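Local structure of AHL synthase (Burkholderia glumae, 3P2H) at residues E81-D89 with R160-D168. The protein probably makes N-acyl-homoserine lactone quorum-sensing signals from a fatty acyl-[acyl carrier protein] and S-adenosyl-L-methionine, releasing methylthioadenosine. The protein carries 3 engineered substitutions. Residues are numbered along the deposited sequence; the frame is centred on the assembly and turned at random.
With MTA (5'-deoxy-5'-methylthioadenosine), chain B.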
ATOM      1  N   GLU A  81      12.398  -2.976  -8.600  1.00 16.33           N
ATOM      2  CA  GLU A  81      13.407  -4.025  -8.533  1.00 18.26           C
ATOM      3  C   GLU A  81      12.945  -5.458  -8.748  1.00 18.77           C
ATOM      4  O   GLU A  81      13.643  -6.240  -9.381  1.00 20.27           O
ATOM      5  CB  GLU A  81      14.142  -3.932  -7.189  1.00 18.65           C
ATOM      6  CG  GLU A  81      14.929  -2.643  -7.042  1.00 19.91           C
ATOM      7  CD  GLU A  81      15.730  -2.570  -5.758  1.00 21.73           C
ATOM      8  OE1 GLU A  81      16.703  -1.790  -5.735  1.00 19.17           O
ATOM      9  OE2 GLU A  81      15.387  -3.273  -4.779  1.00 21.22           O
ATOM     10  N   VAL A  82      11.775  -5.802  -8.228  1.00 18.70           N
ATOM     11  CA  VAL A  82      11.261  -7.160  -8.339  1.00 19.73           C
ATOM     12  C   VAL A  82      10.344  -7.433  -9.537  1.00 19.55           C
ATOM     13  O   VAL A  82      10.514  -8.437 -10.226  1.00 20.07           O
ATOM     14  CB  VAL A  82      10.520  -7.553  -7.037  1.00 21.31           C
ATOM     15  CG1 VAL A  82       9.980  -8.983  -7.130  1.00 23.59           C
ATOM     16  CG2 VAL A  82      11.468  -7.424  -5.859  1.00 21.12           C
ATOM     17  N   PHE A  83       9.389  -6.544  -9.797  1.00 17.92           N
ATOM     18  CA  PHE A  83       8.464  -6.748 -10.904  1.00 17.90           C
ATOM     19  C   PHE A  83       8.477  -5.663 -11.984  1.00 17.13           C
ATOM     20  O   PHE A  83       7.423  -5.210 -12.426  1.00 16.32           O
ATOM     21  CB  PHE A  83       7.047  -6.896 -10.351  1.00 19.00           C
ATOM     22  CG  PHE A  83       6.884  -8.051  -9.406  1.00 22.24           C
ATOM     23  CD1 PHE A  83       7.057  -9.361  -9.850  1.00 22.71           C
ATOM     24  CD2 PHE A  83       6.552  -7.834  -8.075  1.00 21.95           C
ATOM     25  CE1 PHE A  83       6.901 -10.441  -8.982  1.00 22.29           C
ATOM     26  CE2 PHE A  83       6.392  -8.907  -7.196  1.00 24.12           C
ATOM     27  CZ  PHE A  83       6.568 -10.215  -7.654  1.00 24.78           C
ATOM     28  N   PRO A  84       9.666  -5.259 -12.450  1.00 17.30           N
ATOM     29  CA  PRO A  84       9.726  -4.218 -13.481  1.00 17.12           C
ATOM     30  C   PRO A  84       9.069  -4.594 -14.810  1.00 17.75           C
ATOM     31  O   PRO A  84       8.634  -3.719 -15.566  1.00 15.87           O
ATOM     32  CB  PRO A  84      11.225  -3.977 -13.632  1.00 18.71           C
ATOM     33  CG  PRO A  84      11.801  -5.337 -13.376  1.00 18.31           C
ATOM     34  CD  PRO A  84      11.009  -5.799 -12.172  1.00 16.62           C
ATOM     35  N   HIS A  85       9.001  -5.893 -15.090  1.00 15.47           N
ATOM     36  CA  HIS A  85       8.420  -6.382 -16.334  1.00 16.24           C
ATOM     37  C   HIS A  85       6.900  -6.236 -16.385  1.00 17.82           C
ATOM     38  O   HIS A  85       6.280  -6.486 -17.418  1.00 16.27           O
ATOM     39  CB  HIS A  85       8.815  -7.849 -16.554  1.00 16.40           C
ATOM     40  CG  HIS A  85       8.507  -8.742 -15.391  1.00 18.31           C
ATOM     41  ND1 HIS A  85       7.225  -9.127 -15.061  1.00 18.38           N
ATOM     42  CD2 HIS A  85       9.318  -9.308 -14.464  1.00 18.52           C
ATOM     43  CE1 HIS A  85       7.259  -9.891 -13.983  1.00 17.41           C
ATOM     44  NE2 HIS A  85       8.517 -10.016 -13.601  1.00 18.37           N
ATOM     45  N   LEU A  86       6.298  -5.827 -15.275  1.00 18.11           N
ATOM     46  CA  LEU A  86       4.852  -5.649 -15.244  1.00 20.29           C
ATOM     47  C   LEU A  86       4.489  -4.289 -15.803  1.00 21.34           C
ATOM     48  O   LEU A  86       3.325  -4.017 -16.075  1.00 21.18           O
ATOM     49  CB  LEU A  86       4.313  -5.759 -13.815  1.00 20.76           C
ATOM     50  CG  LEU A  86       4.305  -7.131 -13.135  1.00 21.36           C
ATOM     51  CD1 LEU A  86       3.537  -7.023 -11.822  1.00 23.22           C
ATOM     52  CD2 LEU A  86       3.661  -8.160 -14.030  1.00 21.33           C
ATOM     53  N   LEU A  87       5.499  -3.444 -15.980  1.00 22.73           N
ATOM     54  CA  LEU A  87       5.299  -2.090 -16.473  1.00 24.45           C
ATOM     55  C   LEU A  87       5.361  -1.917 -17.977  1.00 25.88           C
ATOM     56  O   LEU A  87       6.158  -2.562 -18.666  1.00 26.41           O
ATOM     57  CB  LEU A  87       6.317  -1.149 -15.837  1.00 22.50           C
ATOM     58  CG  LEU A  87       6.136  -0.858 -14.348  1.00 24.33           C
ATOM     59  CD1 LEU A  87       7.311  -0.025 -13.865  1.00 24.81           C
ATOM     60  CD2 LEU A  87       4.818  -0.130 -14.114  1.00 22.43           C
ATOM     61  N   ALA A  88       4.511  -1.026 -18.477  1.00 26.80           N
ATOM     62  CA  ALA A  88       4.471  -0.728 -19.896  1.00 27.07           C
ATOM     63  C   ALA A  88       5.750   0.039 -20.187  1.00 28.32           C
ATOM     64  O   ALA A  88       6.408  -0.187 -21.202  1.00 28.09           O
ATOM     65  CB  ALA A  88       3.256   0.127 -20.216  1.00 26.84           C
ATOM     66  N   ASP A  89       6.101   0.935 -19.265  1.00 28.82           N
ATOM     67  CA  ASP A  89       7.297   1.760 -19.388  1.00 30.36           C
ATOM     68  C   ASP A  89       8.282   1.505 -18.248  1.00 30.24           C
ATOM     69  O   ASP A  89       8.016   0.707 -17.351  1.00 30.21           O
ATOM     70  CB  ASP A  89       6.899   3.233 -19.394  1.00 31.21           C
ATOM     71  CG  ASP A  89       5.874   3.548 -20.464  1.00 31.85           C
ATOM     72  OD1 ASP A  89       6.125   3.213 -21.638  1.00 31.47           O
ATOM     73  OD2 ASP A  89       4.823   4.130 -20.130  1.00 33.76           O
ATOM     74  N   ARG A 160      -4.322   1.867 -15.177  1.00 14.96           N
ATOM     75  CA  ARG A 160      -3.252   0.895 -15.326  1.00 15.65           C
ATOM     76  C   ARG A 160      -1.906   1.403 -15.829  1.00 15.01           C
ATOM     77  O   ARG A 160      -1.834   2.266 -16.710  1.00 14.03           O
ATOM     78  CB  ARG A 160      -3.750  -0.253 -16.205  1.00 15.35           C
ATOM     79  CG  ARG A 160      -4.900  -0.996 -15.556  1.00 15.03           C
ATOM     80  CD  ARG A 160      -5.412  -2.151 -16.391  1.00 15.18           C
ATOM     81  NE  ARG A 160      -6.389  -2.931 -15.637  1.00 16.13           N
ATOM     82  CZ  ARG A 160      -7.015  -4.006 -16.099  1.00 13.88           C
ATOM     83  NH1 ARG A 160      -6.775  -4.440 -17.330  1.00 14.78           N
ATOM     84  NH2 ARG A 160      -7.877  -4.648 -15.327  1.00 15.44           N
ATOM     85  N   ALA A 161      -0.841   0.860 -15.245  1.00 13.82           N
ATOM     86  CA  ALA A 161       0.529   1.211 -15.621  1.00 15.19           C
ATOM     87  C   ALA A 161       1.109   0.075 -16.461  1.00 15.59           C
ATOM     88  O   ALA A 161       2.228   0.168 -16.964  1.00 16.72           O
ATOM     89  CB  ALA A 161       1.384   1.425 -14.373  1.00 14.75           C
ATOM     90  N   GLY A 162       0.328  -0.995 -16.606  1.00 17.21           N
ATOM     91  CA  GLY A 162       0.746  -2.151 -17.386  1.00 16.96           C
ATOM     92  C   GLY A 162      -0.416  -3.104 -17.629  1.00 16.10           C
ATOM     93  O   GLY A 162      -1.508  -2.910 -17.094  1.00 15.31           O
ATOM     94  N   ALA A 163      -0.190  -4.135 -18.438  1.00 15.53           N
ATOM     95  CA  ALA A 163      -1.237  -5.105 -18.734  1.00 16.65           C
ATOM     96  C   ALA A 163      -1.359  -6.081 -17.572  1.00 15.50           C
ATOM     97  O   ALA A 163      -0.371  -6.392 -16.916  1.00 16.09           O
ATOM     98  CB  ALA A 163      -0.902  -5.866 -20.030  1.00 17.32           C
ATOM     99  N   PRO A 164      -2.578  -6.570 -17.297  1.00 15.43           N
ATOM    100  CA  PRO A 164      -2.784  -7.515 -16.197  1.00 15.52           C
ATOM    101  C   PRO A 164      -2.127  -8.868 -16.452  1.00 16.93           C
ATOM    102  O   PRO A 164      -1.998  -9.309 -17.590  1.00 16.08           O
ATOM    103  CB  PRO A 164      -4.304  -7.605 -16.097  1.00 15.66           C
ATOM    104  CG  PRO A 164      -4.750  -7.346 -17.492  1.00 17.33           C
ATOM    105  CD  PRO A 164      -3.861  -6.211 -17.924  1.00 17.03           C
ATOM    106  N   VAL A 165      -1.709  -9.515 -15.373  1.00 16.64           N
ATOM    107  CA  VAL A 165      -1.050 -10.809 -15.455  1.00 17.31           C
ATOM    108  C   VAL A 165      -1.426 -11.604 -14.211  1.00 18.16           C
ATOM    109  O   VAL A 165      -1.692 -11.030 -13.155  1.00 17.99           O
ATOM    110  CB  VAL A 165       0.483 -10.630 -15.505  1.00 16.51           C
ATOM    111  CG1 VAL A 165       0.962  -9.981 -14.222  1.00 19.15           C
ATOM    112  CG2 VAL A 165       1.165 -11.959 -15.724  1.00 16.35           C
ATOM    113  N   SER A 166      -1.472 -12.921 -14.345  1.00 17.61           N
ATOM    114  CA  SER A 166      -1.808 -13.776 -13.219  1.00 19.47           C
ATOM    115  C   SER A 166      -0.505 -14.369 -12.688  1.00 19.99           C
ATOM    116  O   SER A 166       0.171 -15.128 -13.385  1.00 19.01           O
ATOM    117  CB  SER A 166      -2.768 -14.881 -13.668  1.00 21.02           C
ATOM    118  OG  SER A 166      -3.168 -15.701 -12.580  1.00 26.11           O
ATOM    119  N   ILE A 167      -0.148 -14.001 -11.460  1.00 20.57           N
ATOM    120  CA  ILE A 167       1.081 -14.492 -10.845  1.00 22.10           C
ATOM    121  C   ILE A 167       0.766 -15.563  -9.809  1.00 22.88           C
ATOM    122  O   ILE A 167       0.125 -15.290  -8.793  1.00 22.71           O
ATOM    123  CB  ILE A 167       1.859 -13.346 -10.166  1.00 21.38           C
ATOM    124  CG1 ILE A 167       2.228 -12.285 -11.208  1.00 23.07           C
ATOM    125  CG2 ILE A 167       3.109 -13.891  -9.495  1.00 23.47           C
ATOM    126  CD1 ILE A 167       2.832 -11.032 -10.619  1.00 21.64           C
ATOM    127  N   ASP A 168       1.232 -16.781 -10.075  1.00 23.03           N
ATOM    128  CA  ASP A 168       0.989 -17.914  -9.192  1.00 23.83           C
ATOM    129  C   ASP A 168      -0.499 -18.030  -8.942  1.00 23.23           C
ATOM    130  O   ASP A 168      -0.932 -18.242  -7.812  1.00 23.80           O
ATOM    131  CB  ASP A 168       1.731 -17.733  -7.868  1.00 25.17           C
ATOM    132  CG  ASP A 168       3.226 -17.934  -8.010  1.00 27.44           C
ATOM    133  OD1 ASP A 168       3.964 -17.543  -7.080  1.00 27.54           O
ATOM    134  OD2 ASP A 168       3.658 -18.491  -9.047  1.00 25.73           O
TER
HETATM  135  CS  MTA B 204       2.676  -8.106  -4.907  1.00 37.89           C
HETATM  136  S5' MTA B 204       2.187  -9.438  -6.044  1.00 38.86           S
HETATM  137  C5' MTA B 204       2.335 -10.891  -4.960  1.00 34.43           C
HETATM  138  C4' MTA B 204       3.667 -11.621  -5.148  1.00 32.50           C
HETATM  139  O4' MTA B 204       4.731 -10.697  -4.786  1.00 31.04           O
HETATM  140  C2' MTA B 204       4.885 -12.434  -3.227  1.00 30.42           C
HETATM  141  O2' MTA B 204       5.588 -13.542  -2.656  1.00 33.33           O
HETATM  142  C3' MTA B 204       3.713 -12.823  -4.195  1.00 30.96           C
HETATM  143  O3' MTA B 204       4.075 -13.995  -4.935  1.00 32.15           O
HETATM  144  C1' MTA B 204       5.734 -11.496  -4.104  1.00 27.90           C
HETATM  145  N9  MTA B 204       6.588 -10.593  -3.304  1.00 25.22           N
HETATM  146  C8  MTA B 204       6.181  -9.665  -2.376  1.00 23.93           C
HETATM  147  N7  MTA B 204       7.196  -9.040  -1.862  1.00 24.17           N
HETATM  148  C5  MTA B 204       8.335  -9.521  -2.425  1.00 24.19           C
HETATM  149  C6  MTA B 204       9.735  -9.243  -2.281  1.00 23.24           C
HETATM  150  N6  MTA B 204      10.162  -8.278  -1.387  1.00 23.54           N
HETATM  151  N1  MTA B 204      10.635  -9.948  -3.042  1.00 22.51           N
HETATM  152  C2  MTA B 204      10.238 -10.906  -3.931  1.00 23.30           C
HETATM  153  N3  MTA B 204       8.907 -11.179  -4.075  1.00 22.98           N
HETATM  154  C4  MTA B 204       7.949 -10.535  -3.368  1.00 23.94           C
HETATM  155  O   HOH W   1       0.874  -4.734 -15.069  1.00 20.32           O
HETATM  156  O   HOH W   2       4.294   1.982 -17.057  1.00 30.27           O
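Leu86 reaches from the 3-10 turn 84-86 across to Val165 and Ile167 on the edge strand 165-167. From CB, its CG lies anti to the carbonyl carbon (chi1 -71°), and there the chain forks. CD2 meets Val165 CG1 at 3.3 Å, tight for two methyls, the two side chains crossing at about a right angle; CD1 extends to Ile167 CD1, 4.2 Å away. The same Ile167 methyl approaches the Phe83 ring obliquely, 4.4 Å from CE1. That ring has Val82 CG1 over the centre of one face and turns an edge to the ribose of methylthioadenosine, with CE2 3.4 Å from O4'. At the other end of the contact, Leu87 CD2 rests on Ala161 CB at 3.8 Å, and both side chains also touch Ala174 of strand 170-178.

Polar contacts between the segments run through the backbone. Ala88 N donates to Ala161 O (3.0 Å) in the carbonyl plane and nearly straight, at 163°. Gly162 CA points a C-H almost straight at Leu86 O (3.4 Å), a weak CA-H...O contact. Water 1 donates to both Leu86 O and Ala163 O, while water 2 links Asp89 N to Ala161 O, so this carbonyl receives two hydrogen bonds. No salt bridge joins the segments: the direct hydrogen bond and both water bridges tie the loop after helix 78-81 to the turn 161-163, while Leu86 and Phe83 make apolar contacts with strand 165-167, and the Ile167 methyl beside Phe83 carries these up to the methylthioadenosine pocket, which Phe83 and Val82 help to line.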